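Side-chain contacts in heterodimeric restriction endonuclease R.BspD6I small subunit (Bacillus sp., PDB 2P14), which probably acts as the DNA-cleaving catalytic subunit of a heterodimeric type IIS restriction endonuclease, working in complex with a site-specific nickase subunit: residues 20-25 with 40-45; 27-32 with 136-141. All coordinates share one frame; numbering follows the deposited sequence.

Contact 1: residues 20-25 with 40-45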
ATOM      1  N   TYR A  20       2.147  14.467   0.203  1.00 11.70           N
ATOM      2  CA  TYR A  20       3.434  14.038  -0.365  1.00 11.75           C
ATOM      3  C   TYR A  20       3.711  12.548  -0.139  1.00 11.44           C
ATOM      4  O   TYR A  20       4.389  11.925  -0.941  1.00 12.63           O
ATOM      5  CB  TYR A  20       4.597  14.888   0.148  1.00 13.67           C
ATOM      6  CG  TYR A  20       4.620  16.276  -0.445  1.00 14.75           C
ATOM      7  CD1 TYR A  20       5.478  16.603  -1.496  1.00 15.01           C
ATOM      8  CD2 TYR A  20       3.747  17.261   0.039  1.00 16.87           C
ATOM      9  CE1 TYR A  20       5.476  17.941  -2.050  1.00 13.76           C
ATOM     10  CE2 TYR A  20       3.733  18.547  -0.504  1.00 17.67           C
ATOM     11  CZ  TYR A  20       4.595  18.867  -1.526  1.00 16.00           C
ATOM     12  OH  TYR A  20       4.553  20.185  -1.995  1.00 20.20           O
ATOM     13  N   PHE A  21       3.139  11.989   0.915  1.00 12.02           N
ATOM     14  CA  PHE A  21       3.322  10.557   1.200  1.00 11.89           C
ATOM     15  C   PHE A  21       2.629   9.723   0.140  1.00 12.30           C
ATOM     16  O   PHE A  21       3.232   8.792  -0.437  1.00 12.52           O
ATOM     17  CB  PHE A  21       2.772  10.266   2.601  1.00 12.12           C
ATOM     18  CG  PHE A  21       3.105   8.910   3.136  1.00 14.04           C
ATOM     19  CD1 PHE A  21       4.418   8.462   3.191  1.00 13.61           C
ATOM     20  CD2 PHE A  21       2.094   8.091   3.608  1.00 14.25           C
ATOM     21  CE1 PHE A  21       4.708   7.185   3.726  1.00 16.02           C
ATOM     22  CE2 PHE A  21       2.368   6.822   4.121  1.00 14.41           C
ATOM     23  CZ  PHE A  21       3.671   6.378   4.204  1.00 13.59           C
ATOM     24  N   GLU A  22       1.371  10.042  -0.167  1.00 11.57           N
ATOM     25  CA  GLU A  22       0.644   9.285  -1.212  1.00 12.44           C
ATOM     26  C   GLU A  22       1.298   9.521  -2.575  1.00 11.80           C
ATOM     27  O   GLU A  22       1.509   8.580  -3.360  1.00 12.00           O
ATOM     28  CB  GLU A  22      -0.865   9.608  -1.220  1.00 12.87           C
ATOM     29  CG  GLU A  22      -1.254  11.013  -1.649  1.00 15.04           C
ATOM     30  CD  GLU A  22      -2.747  11.301  -1.447  1.00 14.90           C
ATOM     31  OE1 GLU A  22      -3.506  10.366  -1.134  1.00 16.05           O
ATOM     32  OE2 GLU A  22      -3.141  12.481  -1.635  1.00 18.40           O
ATOM     33  N   TRP A  23       1.702  10.762  -2.835  1.00 11.81           N
ATOM     34  CA  TRP A  23       2.374  11.058  -4.091  1.00 11.90           C
ATOM     35  C   TRP A  23       3.682  10.293  -4.273  1.00 12.51           C
ATOM     36  O   TRP A  23       3.949   9.749  -5.363  1.00 12.29           O
ATOM     37  CB  TRP A  23       2.631  12.565  -4.177  1.00 12.82           C
ATOM     38  CG  TRP A  23       3.484  12.999  -5.344  1.00 12.73           C
ATOM     39  CD1 TRP A  23       3.110  13.080  -6.654  1.00 15.76           C
ATOM     40  CD2 TRP A  23       4.865  13.408  -5.294  1.00 13.41           C
ATOM     41  NE1 TRP A  23       4.163  13.547  -7.423  1.00 15.74           N
ATOM     42  CE2 TRP A  23       5.250  13.753  -6.619  1.00 15.55           C
ATOM     43  CE3 TRP A  23       5.796  13.563  -4.252  1.00 15.67           C
ATOM     44  CZ2 TRP A  23       6.537  14.225  -6.929  1.00 16.81           C
ATOM     45  CZ3 TRP A  23       7.070  14.005  -4.558  1.00 16.12           C
ATOM     46  CH2 TRP A  23       7.434  14.336  -5.890  1.00 16.71           C
ATOM     47  N   ASN A  24       4.466  10.186  -3.202  1.00 11.62           N
ATOM     48  CA  ASN A  24       5.746   9.530  -3.322  1.00 12.14           C
ATOM     49  C   ASN A  24       5.551   8.032  -3.589  1.00 11.37           C
ATOM     50  O   ASN A  24       6.326   7.407  -4.356  1.00 12.13           O
ATOM     51  CB  ASN A  24       6.596   9.723  -2.084  1.00 13.19           C
ATOM     52  CG  ASN A  24       8.061   9.537  -2.396  1.00 14.32           C
ATOM     53  OD1 ASN A  24       8.562  10.097  -3.388  1.00 13.01           O
ATOM     54  ND2 ASN A  24       8.758   8.746  -1.585  1.00 13.64           N
ATOM     55  N   THR A  25       4.502   7.491  -2.991  1.00 11.90           N
ATOM     56  CA  THR A  25       4.178   6.085  -3.185  1.00 11.49           C
ATOM     57  C   THR A  25       3.733   5.838  -4.655  1.00 11.68           C
ATOM     58  O   THR A  25       4.129   4.866  -5.306  1.00 13.15           O
ATOM     59  CB  THR A  25       3.133   5.653  -2.159  1.00 11.03           C
ATOM     60  OG1 THR A  25       3.626   5.915  -0.841  1.00 11.49           O
ATOM     61  CG2 THR A  25       2.855   4.147  -2.321  1.00 13.29           C
ATOM     62  N   PRO A  40      -3.857   7.773  -9.725  1.00 14.24           N
ATOM     63  CA  PRO A  40      -3.684   8.479  -8.464  1.00 14.35           C
ATOM     64  C   PRO A  40      -4.935   9.270  -8.125  1.00 13.75           C
ATOM     65  O   PRO A  40      -5.417  10.053  -8.956  1.00 13.99           O
ATOM     66  CB  PRO A  40      -2.498   9.413  -8.750  1.00 13.97           C
ATOM     67  CG  PRO A  40      -2.608   9.728 -10.220  1.00 15.09           C
ATOM     68  CD  PRO A  40      -3.194   8.469 -10.851  1.00 15.15           C
ATOM     69  N   ASN A  41      -5.487   9.028  -6.940  1.00 13.29           N
ATOM     70  CA  ASN A  41      -6.646   9.804  -6.494  1.00 12.74           C
ATOM     71  C   ASN A  41      -6.225  11.084  -5.770  1.00 12.60           C
ATOM     72  O   ASN A  41      -6.503  11.246  -4.581  1.00 12.78           O
ATOM     73  CB  ASN A  41      -7.601   8.946  -5.652  1.00 12.87           C
ATOM     74  CG  ASN A  41      -8.830   9.702  -5.219  1.00 11.22           C
ATOM     75  OD1 ASN A  41      -9.194  10.686  -5.894  1.00 12.74           O
ATOM     76  ND2 ASN A  41      -9.482   9.270  -4.172  1.00 13.38           N
ATOM     77  N   PHE A  42      -5.547  11.953  -6.500  1.00 12.65           N
ATOM     78  CA  PHE A  42      -5.139  13.268  -5.996  1.00 13.81           C
ATOM     79  C   PHE A  42      -4.682  14.042  -7.214  1.00 15.44           C
ATOM     80  O   PHE A  42      -4.514  13.485  -8.314  1.00 15.03           O
ATOM     81  CB  PHE A  42      -4.023  13.165  -4.921  1.00 14.77           C
ATOM     82  CG  PHE A  42      -2.829  12.311  -5.334  1.00 16.18           C
ATOM     83  CD1 PHE A  42      -1.774  12.864  -6.072  1.00 19.99           C
ATOM     84  CD2 PHE A  42      -2.752  10.969  -4.960  1.00 18.01           C
ATOM     85  CE1 PHE A  42      -0.678  12.083  -6.448  1.00 20.51           C
ATOM     86  CE2 PHE A  42      -1.653  10.191  -5.357  1.00 19.36           C
ATOM     87  CZ  PHE A  42      -0.636  10.750  -6.074  1.00 18.16           C
ATOM     88  N   LYS A  43      -4.478  15.345  -7.016  1.00 15.85           N
ATOM     89  CA  LYS A  43      -4.076  16.211  -8.121  1.00 18.30           C
ATOM     90  C   LYS A  43      -2.725  16.857  -7.893  1.00 17.92           C
ATOM     91  O   LYS A  43      -2.226  16.925  -6.773  1.00 18.41           O
ATOM     92  CB  LYS A  43      -5.132  17.304  -8.358  1.00 19.50           C
ATOM     93  CG  LYS A  43      -6.528  16.748  -8.606  1.00 22.66           C
ATOM     94  CD  LYS A  43      -6.630  15.960  -9.934  1.00 27.59           C
ATOM     95  CE  LYS A  43      -6.669  16.920 -11.148  1.00 29.97           C
ATOM     96  NZ  LYS A  43      -6.797  16.251 -12.479  1.00 29.69           N
ATOM     97  N   LEU A  44      -2.140  17.344  -8.975  1.00 18.18           N
ATOM     98  CA  LEU A  44      -0.899  18.097  -8.892  1.00 20.19           C
ATOM     99  C   LEU A  44      -1.177  19.534  -9.257  1.00 21.15           C
ATOM    100  O   LEU A  44      -2.046  19.826 -10.094  1.00 22.31           O
ATOM    101  CB  LEU A  44       0.131  17.542  -9.853  1.00 19.89           C
ATOM    102  CG  LEU A  44       0.469  16.054  -9.876  1.00 20.00           C
ATOM    103  CD1 LEU A  44       1.611  15.885 -10.842  1.00 24.31           C
ATOM    104  CD2 LEU A  44       0.872  15.563  -8.493  1.00 21.27           C
ATOM    105  N   ASP A  45      -0.431  20.439  -8.639  1.00 21.32           N
ATOM    106  CA  ASP A  45      -0.517  21.850  -9.024  1.00 22.59           C
ATOM    107  C   ASP A  45       0.319  22.082 -10.271  1.00 23.19           C
ATOM    108  O   ASP A  45       0.823  21.140 -10.882  1.00 23.10           O
ATOM    109  CB  ASP A  45      -0.143  22.783  -7.868  1.00 22.60           C
ATOM    110  CG  ASP A  45       1.344  22.710  -7.463  1.00 21.38           C
ATOM    111  OD1 ASP A  45       2.205  22.189  -8.214  1.00 22.97           O
ATOM    112  OD2 ASP A  45       1.623  23.230  -6.369  1.00 24.83           O
TER
HETATM  113  O   HOH W   1      -6.085  10.314  -1.964  1.00 19.22           O

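Contact 2: residues 27-32 with 136-141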
ATOM      1  N   ARG A  27       4.801   7.610  -7.143  1.00 12.88           N
ATOM      2  CA  ARG A  27       6.062   7.653  -7.913  1.00 12.56           C
ATOM      3  C   ARG A  27       6.754   6.286  -7.958  1.00 13.49           C
ATOM      4  O   ARG A  27       7.313   5.926  -8.985  1.00 14.05           O
ATOM      5  CB  ARG A  27       7.031   8.703  -7.353  1.00 13.88           C
ATOM      6  CG  ARG A  27       6.521  10.149  -7.484  1.00 13.52           C
ATOM      7  CD  ARG A  27       7.695  11.100  -7.597  1.00 17.69           C
ATOM      8  NE  ARG A  27       8.460  11.131  -6.363  1.00 18.23           N
ATOM      9  CZ  ARG A  27       9.692  11.636  -6.241  1.00 18.81           C
ATOM     10  NH1 ARG A  27      10.342  12.163  -7.291  1.00 18.00           N
ATOM     11  NH2 ARG A  27      10.280  11.617  -5.073  1.00 16.90           N
ATOM     12  N   VAL A  28       6.717   5.537  -6.855  1.00 13.40           N
ATOM     13  CA  VAL A  28       7.324   4.187  -6.843  1.00 14.19           C
ATOM     14  C   VAL A  28       6.654   3.286  -7.878  1.00 13.90           C
ATOM     15  O   VAL A  28       7.327   2.649  -8.721  1.00 13.91           O
ATOM     16  CB  VAL A  28       7.221   3.538  -5.448  1.00 14.10           C
ATOM     17  CG1 VAL A  28       7.697   2.056  -5.524  1.00 14.23           C
ATOM     18  CG2 VAL A  28       8.046   4.276  -4.463  1.00 14.16           C
ATOM     19  N   PHE A  29       5.323   3.222  -7.826  1.00 13.65           N
ATOM     20  CA  PHE A  29       4.574   2.365  -8.756  1.00 13.71           C
ATOM     21  C   PHE A  29       4.644   2.821 -10.219  1.00 15.14           C
ATOM     22  O   PHE A  29       4.749   2.011 -11.142  1.00 15.16           O
ATOM     23  CB  PHE A  29       3.136   2.174  -8.294  1.00 14.15           C
ATOM     24  CG  PHE A  29       3.023   1.203  -7.181  1.00 12.93           C
ATOM     25  CD1 PHE A  29       2.930  -0.177  -7.454  1.00 13.58           C
ATOM     26  CD2 PHE A  29       3.053   1.634  -5.860  1.00 14.49           C
ATOM     27  CE1 PHE A  29       2.862  -1.100  -6.417  1.00 14.89           C
ATOM     28  CE2 PHE A  29       2.982   0.709  -4.822  1.00 14.99           C
ATOM     29  CZ  PHE A  29       2.874  -0.659  -5.112  1.00 14.36           C
ATOM     30  N   LYS A  30       4.681   4.126 -10.425  1.00 15.19           N
ATOM     31  CA  LYS A  30       4.873   4.635 -11.787  1.00 16.59           C
ATOM     32  C   LYS A  30       6.245   4.193 -12.321  1.00 16.28           C
ATOM     33  O   LYS A  30       6.379   3.740 -13.467  1.00 17.08           O
ATOM     34  CB  LYS A  30       4.754   6.166 -11.788  1.00 16.31           C
ATOM     35  CG  LYS A  30       4.866   6.805 -13.207  1.00 18.62           C
ATOM     36  CD  LYS A  30       4.686   8.309 -13.143  1.00 20.43           C
ATOM     37  CE  LYS A  30       4.897   8.930 -14.518  1.00 27.95           C
ATOM     38  NZ  LYS A  30       3.763   8.538 -15.399  1.00 32.53           N
ATOM     39  N   LYS A  31       7.272   4.301 -11.481  1.00 15.55           N
ATOM     40  CA  LYS A  31       8.627   3.938 -11.920  1.00 15.69           C
ATOM     41  C   LYS A  31       8.794   2.422 -12.111  1.00 15.97           C
ATOM     42  O   LYS A  31       9.538   1.980 -13.003  1.00 16.99           O
ATOM     43  CB  LYS A  31       9.687   4.463 -10.971  1.00 15.76           C
ATOM     44  CG  LYS A  31      11.046   4.398 -11.624  1.00 18.08           C
ATOM     45  CD  LYS A  31      12.002   5.364 -11.082  1.00 18.11           C
ATOM     46  CE  LYS A  31      13.313   5.294 -11.839  1.00 19.56           C
ATOM     47  NZ  LYS A  31      14.154   6.419 -11.445  1.00 21.69           N
ATOM     48  N   LEU A  32       8.125   1.625 -11.289  1.00 15.96           N
ATOM     49  CA  LEU A  32       8.214   0.167 -11.484  1.00 15.52           C
ATOM     50  C   LEU A  32       7.666  -0.223 -12.840  1.00 16.19           C
ATOM     51  O   LEU A  32       8.161  -1.175 -13.482  1.00 16.98           O
ATOM     52  CB  LEU A  32       7.460  -0.561 -10.375  1.00 15.34           C
ATOM     53  CG  LEU A  32       8.123  -0.606  -9.000  1.00 15.18           C
ATOM     54  CD1 LEU A  32       7.167  -1.178  -7.984  1.00 15.71           C
ATOM     55  CD2 LEU A  32       9.444  -1.379  -9.016  1.00 15.52           C
ATOM     56  N   ASP A 136       9.630   1.219   5.919  1.00 14.79           N
ATOM     57  CA  ASP A 136      10.920   0.535   5.882  1.00 16.38           C
ATOM     58  C   ASP A 136      10.808  -0.830   5.199  1.00 16.10           C
ATOM     59  O   ASP A 136      11.668  -1.210   4.416  1.00 16.77           O
ATOM     60  CB  ASP A 136      11.487   0.399   7.300  1.00 18.46           C
ATOM     61  CG  ASP A 136      11.916   1.749   7.904  1.00 24.70           C
ATOM     62  OD1 ASP A 136      12.325   2.663   7.139  1.00 31.06           O
ATOM     63  OD2 ASP A 136      11.861   1.894   9.157  1.00 31.94           O
ATOM     64  N   GLN A 137       9.706  -1.524   5.446  1.00 14.70           N
ATOM     65  CA  GLN A 137       9.453  -2.803   4.780  1.00 14.95           C
ATOM     66  C   GLN A 137       9.230  -2.623   3.281  1.00 14.67           C
ATOM     67  O   GLN A 137       9.730  -3.401   2.473  1.00 15.31           O
ATOM     68  CB  GLN A 137       8.228  -3.489   5.402  1.00 13.75           C
ATOM     69  CG  GLN A 137       8.492  -3.974   6.829  1.00 15.16           C
ATOM     70  CD  GLN A 137       7.235  -4.271   7.591  1.00 14.42           C
ATOM     71  OE1 GLN A 137       6.111  -4.025   7.129  1.00 14.40           O
ATOM     72  NE2 GLN A 137       7.412  -4.813   8.802  1.00 17.07           N
ATOM     73  N   PHE A 138       8.470  -1.598   2.913  1.00 14.13           N
ATOM     74  CA  PHE A 138       8.187  -1.339   1.513  1.00 14.04           C
ATOM     75  C   PHE A 138       9.474  -0.971   0.766  1.00 15.26           C
ATOM     76  O   PHE A 138       9.684  -1.426  -0.377  1.00 15.55           O
ATOM     77  CB  PHE A 138       7.154  -0.207   1.443  1.00 13.54           C
ATOM     78  CG  PHE A 138       6.727   0.145   0.049  1.00 12.65           C
ATOM     79  CD1 PHE A 138       6.183  -0.832  -0.792  1.00 12.12           C
ATOM     80  CD2 PHE A 138       6.846   1.468  -0.418  1.00 13.08           C
ATOM     81  CE1 PHE A 138       5.753  -0.499  -2.103  1.00 13.71           C
ATOM     82  CE2 PHE A 138       6.429   1.805  -1.696  1.00 14.67           C
ATOM     83  CZ  PHE A 138       5.901   0.837  -2.535  1.00 12.87           C
ATOM     84  N   LYS A 139      10.325  -0.156   1.395  1.00 14.86           N
ATOM     85  CA  LYS A 139      11.604   0.183   0.749  1.00 16.55           C
ATOM     86  C   LYS A 139      12.421  -1.077   0.521  1.00 18.36           C
ATOM     87  O   LYS A 139      13.011  -1.257  -0.556  1.00 18.82           O
ATOM     88  CB  LYS A 139      12.442   1.108   1.603  1.00 17.36           C
ATOM     89  CG  LYS A 139      11.948   2.499   1.794  1.00 18.74           C
ATOM     90  CD  LYS A 139      13.053   3.162   2.582  1.00 22.90           C
ATOM     91  CE  LYS A 139      12.776   4.577   2.875  1.00 24.82           C
ATOM     92  NZ  LYS A 139      13.958   5.186   3.576  1.00 23.78           N
ATOM     93  N   LYS A 140      12.480  -1.944   1.536  1.00 18.70           N
ATOM     94  CA  LYS A 140      13.203  -3.221   1.404  1.00 21.24           C
ATOM     95  C   LYS A 140      12.648  -4.033   0.236  1.00 20.86           C
ATOM     96  O   LYS A 140      13.419  -4.496  -0.605  1.00 21.12           O
ATOM     97  CB  LYS A 140      13.184  -4.040   2.702  1.00 21.21           C
ATOM     98  CG  LYS A 140      14.316  -3.740   3.628  1.00 26.65           C
ATOM     99  CD  LYS A 140      14.584  -4.941   4.536  1.00 30.73           C
ATOM    100  CE  LYS A 140      16.032  -4.987   5.052  1.00 34.14           C
ATOM    101  NZ  LYS A 140      16.158  -4.271   6.357  1.00 36.53           N
ATOM    102  N   LEU A 141      11.321  -4.147   0.139  1.00 19.93           N
ATOM    103  CA  LEU A 141      10.658  -4.859  -0.935  1.00 20.52           C
ATOM    104  C   LEU A 141      11.018  -4.300  -2.311  1.00 19.62           C
ATOM    105  O   LEU A 141      11.343  -5.057  -3.225  1.00 20.41           O
ATOM    106  CB  LEU A 141       9.140  -4.877  -0.738  1.00 20.51           C
ATOM    107  CG  LEU A 141       8.308  -5.499  -1.863  1.00 23.53           C
ATOM    108  CD1 LEU A 141       8.745  -6.953  -2.149  1.00 25.74           C
ATOM    109  CD2 LEU A 141       6.834  -5.431  -1.510  1.00 22.38           C
TER

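Contact 1: residues 20-25 with 40-45
Phe-42 and Glu-22 meet because both carry CG in the same unusual place, between the backbone N and the carbonyl carbon (chi1 51° and 68°). In Phe-42 this turns the ring onto the helix, and in Glu-22 it lays the chain along that ring. The contact joins helix 17-32, in a fold consistent with the PD-(D/E)XK nucleases, to the link just after edge strand 37-40 and to the short strand 43-44. Beyond CG the glutamate is extended, and it slides past Phe-42 running the opposite way. Its CD comes within 3.5 Å of Phe-42 CD2, and the carboxylate plane is turned only 19° from that of the ring. Pro-40 CB sits over one face of the same ring, toward the rim. At the far end of the ring, CZ of Phe-42 reaches the helix backbone, 3.6 Å from Trp-23 CA. The indole crosses the Phe-42 side chain at about a right angle and takes CE1 of Phe-42 at its edge, near the indole plane. Leu-44 extends the apolar patch outward: its CD2 branch sits 3.8 Å from Trp-23 CD1, and Pro-50 of strand 50-52 also touches the indole. The turn that presents Phe-42 is an inverse gamma turn centred on Asn-41, closed by a weak bond from Phe-42 N to Pro-40 O. The Asn-41 side chain is itself held by hydrogen bonds, OD1 from Ile-55 N and ND2 to Val-58 O. The direct contacts between the segments are van der Waals packing, and beside them a water bridges the two, within hydrogen-bonding reach of both, 2.7 Å from Glu-22 OE1 and 2.8 Å from Asn-41 O.

Contact 2: residues 27-32 with 136-141
Phe-138 drives the end of its ring between Val-28 and Phe-29, so that a single atom, CZ, lies 3.7 Å from both Val-28 CG1 and Phe-29 CE2. The valine meets it head-on from the opposite helix, with its second branch, CG2, 4.0 Å from Phe-138 CE2. Phe-29 approaches at a slant. The two phenyl planes are near parallel, 22° apart, but with centroids 5.9 Å from each other they are slid so far that they barely overlap, and the pair touches through CE2 and CZ on one ring and CE1 and CZ on the other. Phe-138 reaches across because its CG is anti to the backbone N (chi1 -178°), which sends the ring straight out from helix 135-146. In the next shell, Leu-107 of strand 104-110 touches both phenylalanines, and Leu-109 and Tyr-8 touch Phe-138. Ile-4 and Val-142 close around Val-28, while Tyr-65 packs on Phe-29. Polar tethers sit farther out, among them the salt bridge from Lys-139 NZ to Glu-9 OE2. In this buried, wholly apolar contact, helix 135-146, added after strand 130-134, packs beside helix 17-32, which lies over the mixed sheet, consistent with the first core helix of PD-(D/E)XK nucleases.

From the N terminus the chain passes helix 2-7 and enters helix 17-32, which serves both contacts. Its earlier half, 20-25, meets the chain again just after edge strand 37-40; contact 1 then closes a short loop of 14 intervening residues. Its later half, 27-32, finds its partner much farther on: 103 residues, including strands 61-64, 69-75, 104-110 and 130-134, pass before helix 135-146 completes contact 2. The two connections cross along the sequence, since 27-32 lies inside the loop of contact 1 while its partner 136-141 lies beyond it. Their centres are 14 Å apart. One helix is thus tied to the link following edge strand 37-40 and to the helix following edge strand 130-134.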